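Local atomic coordinates of thioesterase (Streptomyces coelicolor, PDB entry 3QMW), a protein that probably hydrolyses thioesters as an alpha/beta-hydrolase-fold thioesterase of the prodiginine biosynthetic pathway. Residues 35-40 / 44-49. Sequence-based numbering, arbitrary orientation.
Sequences CFPYAG and SAFRGW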
ATOM      1  N   CYS D  35      -7.705  15.240   1.647  1.00 43.29           N
ATOM      2  CA  CYS D  35      -7.995  14.411   2.800  1.00 42.62           C
ATOM      3  C   CYS D  35      -8.671  15.188   3.929  1.00 42.14           C
ATOM      4  O   CYS D  35      -8.174  16.223   4.355  1.00 41.74           O
ATOM      5  CB  CYS D  35      -6.689  13.802   3.305  1.00 42.97           C
ATOM      6  SG  CYS D  35      -5.680  12.945   2.049  1.00 42.44           S
ATOM      7  N   PHE D  36      -9.791  14.658   4.424  1.00 41.83           N
ATOM      8  CA  PHE D  36     -10.585  15.302   5.463  1.00 41.45           C
ATOM      9  C   PHE D  36     -10.528  14.539   6.773  1.00 41.34           C
ATOM     10  O   PHE D  36     -10.774  13.329   6.792  1.00 41.31           O
ATOM     11  CB  PHE D  36     -12.028  15.419   5.010  1.00 41.64           C
ATOM     12  CG  PHE D  36     -12.204  16.351   3.861  1.00 41.99           C
ATOM     13  CD1 PHE D  36     -12.573  15.875   2.613  1.00 41.76           C
ATOM     14  CD2 PHE D  36     -11.959  17.715   4.023  1.00 42.73           C
ATOM     15  CE1 PHE D  36     -12.717  16.742   1.540  1.00 42.85           C
ATOM     16  CE2 PHE D  36     -12.109  18.600   2.954  1.00 43.49           C
ATOM     17  CZ  PHE D  36     -12.488  18.115   1.707  1.00 42.96           C
ATOM     18  N   PRO D  37     -10.210  15.242   7.881  1.00 41.20           N
ATOM     19  CA  PRO D  37     -10.059  14.562   9.160  1.00 40.98           C
ATOM     20  C   PRO D  37     -11.366  14.241   9.845  1.00 40.77           C
ATOM     21  O   PRO D  37     -12.439  14.587   9.362  1.00 40.59           O
ATOM     22  CB  PRO D  37      -9.265  15.568  10.011  1.00 41.13           C
ATOM     23  CG  PRO D  37      -8.760  16.592   9.061  1.00 41.50           C
ATOM     24  CD  PRO D  37      -9.785  16.650   7.988  1.00 41.42           C
ATOM     25  N   TYR D  38     -11.255  13.566  10.974  1.00 40.98           N
ATOM     26  CA  TYR D  38     -12.421  13.201  11.747  1.00 41.21           C
ATOM     27  C   TYR D  38     -12.798  14.380  12.623  1.00 41.56           C
ATOM     28  O   TYR D  38     -12.066  15.387  12.686  1.00 41.65           O
ATOM     29  CB  TYR D  38     -12.173  11.936  12.588  1.00 41.17           C
ATOM     30  CG  TYR D  38     -10.833  11.882  13.281  1.00 41.34           C
ATOM     31  CD1 TYR D  38      -9.793  11.104  12.770  1.00 42.39           C
ATOM     32  CD2 TYR D  38     -10.599  12.595  14.445  1.00 40.58           C
ATOM     33  CE1 TYR D  38      -8.547  11.048  13.406  1.00 41.88           C
ATOM     34  CE2 TYR D  38      -9.367  12.549  15.079  1.00 41.25           C
ATOM     35  CZ  TYR D  38      -8.341  11.774  14.552  1.00 41.46           C
ATOM     36  OH  TYR D  38      -7.115  11.732  15.170  1.00 41.45           O
ATOM     37  N   ALA D  39     -13.951  14.246  13.276  1.00 41.55           N
ATOM     38  CA  ALA D  39     -14.436  15.228  14.232  1.00 41.26           C
ATOM     39  C   ALA D  39     -13.394  15.465  15.287  1.00 41.08           C
ATOM     40  O   ALA D  39     -13.012  14.535  15.987  1.00 41.35           O
ATOM     41  CB  ALA D  39     -15.713  14.744  14.890  1.00 41.35           C
ATOM     42  N   GLY D  40     -12.950  16.715  15.400  1.00 41.03           N
ATOM     43  CA  GLY D  40     -11.999  17.139  16.432  1.00 40.60           C
ATOM     44  C   GLY D  40     -10.560  16.954  15.975  1.00 40.17           C
ATOM     45  O   GLY D  40      -9.616  17.165  16.754  1.00 39.61           O
ATOM     46  N   SER D  44      -2.625  16.398  11.160  1.00 41.97           N
ATOM     47  CA  SER D  44      -1.657  15.418  11.650  1.00 42.46           C
ATOM     48  C   SER D  44      -2.158  13.961  11.510  1.00 43.00           C
ATOM     49  O   SER D  44      -1.352  13.034  11.401  1.00 43.39           O
ATOM     50  CB  SER D  44      -1.282  15.731  13.108  1.00 42.43           C
ATOM     51  OG  SER D  44      -2.427  15.714  13.934  1.00 41.81           O
ATOM     52  N   ALA D  45      -3.475  13.749  11.492  1.00 43.33           N
ATOM     53  CA  ALA D  45      -4.030  12.406  11.240  1.00 43.48           C
ATOM     54  C   ALA D  45      -3.508  11.780   9.926  1.00 43.66           C
ATOM     55  O   ALA D  45      -3.531  10.557   9.757  1.00 43.85           O
ATOM     56  CB  ALA D  45      -5.547  12.454  11.230  1.00 43.22           C
ATOM     57  N   PHE D  46      -3.059  12.629   9.006  1.00 43.65           N
ATOM     58  CA  PHE D  46      -2.484  12.196   7.741  1.00 43.70           C
ATOM     59  C   PHE D  46      -0.989  12.435   7.695  1.00 44.14           C
ATOM     60  O   PHE D  46      -0.441  12.750   6.637  1.00 44.32           O
ATOM     61  CB  PHE D  46      -3.119  12.964   6.590  1.00 43.71           C
ATOM     62  CG  PHE D  46      -4.601  12.895   6.578  1.00 42.52           C
ATOM     63  CD1 PHE D  46      -5.233  11.693   6.313  1.00 42.34           C
ATOM     64  CD2 PHE D  46      -5.362  14.017   6.828  1.00 41.02           C
ATOM     65  CE1 PHE D  46      -6.597  11.601   6.298  1.00 41.97           C
ATOM     66  CE2 PHE D  46      -6.723  13.946   6.815  1.00 41.57           C
ATOM     67  CZ  PHE D  46      -7.353  12.732   6.550  1.00 42.49           C
ATOM     68  N   ARG D  47      -0.334  12.292   8.845  1.00 44.60           N
ATOM     69  CA  ARG D  47       1.121  12.327   8.917  1.00 44.67           C
ATOM     70  C   ARG D  47       1.633  10.978   8.423  1.00 44.16           C
ATOM     71  O   ARG D  47       1.152   9.928   8.845  1.00 44.42           O
ATOM     72  CB  ARG D  47       1.582  12.575  10.354  1.00 44.88           C
ATOM     73  CG  ARG D  47       2.977  13.164  10.503  1.00 46.91           C
ATOM     74  CD  ARG D  47       3.336  13.417  11.982  1.00 49.87           C
ATOM     75  NE  ARG D  47       3.651  12.192  12.739  1.00 52.66           N
ATOM     76  CZ  ARG D  47       2.773  11.421  13.401  1.00 54.39           C
ATOM     77  NH1 ARG D  47       1.466  11.699  13.424  1.00 54.92           N
ATOM     78  NH2 ARG D  47       3.208  10.345  14.055  1.00 54.41           N
ATOM     79  N   GLY D  48       2.588  11.015   7.507  1.00 43.70           N
ATOM     80  CA  GLY D  48       3.205   9.809   7.000  1.00 43.13           C
ATOM     81  C   GLY D  48       2.593   9.306   5.711  1.00 42.63           C
ATOM     82  O   GLY D  48       3.193   8.480   5.039  1.00 43.11           O
ATOM     83  N   TRP D  49       1.403   9.790   5.364  1.00 41.85           N
ATOM     84  CA  TRP D  49       0.692   9.300   4.193  1.00 41.10           C
ATOM     85  C   TRP D  49       1.446   9.530   2.894  1.00 42.15           C
ATOM     86  O   TRP D  49       1.439   8.658   2.034  1.00 42.07           O
ATOM     87  CB  TRP D  49      -0.688   9.942   4.084  1.00 40.61           C
ATOM     88  CG  TRP D  49      -1.705   9.315   4.954  1.00 36.75           C
ATOM     89  CD1 TRP D  49      -1.532   8.875   6.227  1.00 34.15           C
ATOM     90  CD2 TRP D  49      -3.075   9.091   4.633  1.00 33.48           C
ATOM     91  NE1 TRP D  49      -2.701   8.363   6.715  1.00 32.77           N
ATOM     92  CE2 TRP D  49      -3.670   8.482   5.757  1.00 32.55           C
ATOM     93  CE3 TRP D  49      -3.859   9.332   3.497  1.00 32.53           C
ATOM     94  CZ2 TRP D  49      -5.019   8.103   5.784  1.00 31.82           C
ATOM     95  CZ3 TRP D  49      -5.199   8.956   3.521  1.00 31.50           C
ATOM     96  CH2 TRP D  49      -5.764   8.348   4.657  1.00 31.56           C
TER
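Phe-46 drives its ring into the hollow formed by Cys-35, Phe-36 and Pro-37, where strand 31-36 runs out into loop. The floor is Cys-35 CB, which sits under one face, 3.5 Å from the centroid of the Phe-46 ring and 12° off its normal, a CH-pi contact. With SG anti to its carbonyl carbon (chi1 -52°), Cys-35 also keeps SG below that face, 4.5 Å from the Phe-46 centroid. The rim of the hollow is backbone: Phe-36 O lies at the ring's edge, 3.5 Å from Phe-46 CZ. Pro-37 closes the side, its CG 4.0 Å from Phe-46 CE2 and its ring crossing the phenyl nearly at right angles. Replacing Phe-46 by an alanine would probably open a gap over Cys-35, strip its CB of the aromatic face and leave Trp-49 as the sulfur's aromatic neighbour here. Trp-49 stands across the Phe-46 edge, which points CD1 at the indole face, and Trp-49 CZ3 lies 4.3 Å from Cys-35 SG. Farther along, the small bump of Ala-45 CB meets Tyr-38 CE1 at 4.0 Å. No hydrogen bond joins the two segments; their contact is a fit of apolar shapes. In the alpha/beta-hydrolase fold the loop folds back over the end of strand 31-36, with Phe-46 touching Pro-61 of strand 57-61, Tyr-38 reaching Ser-105 of a probable catalytic triad, and Trp-49 packing on helix 246-258.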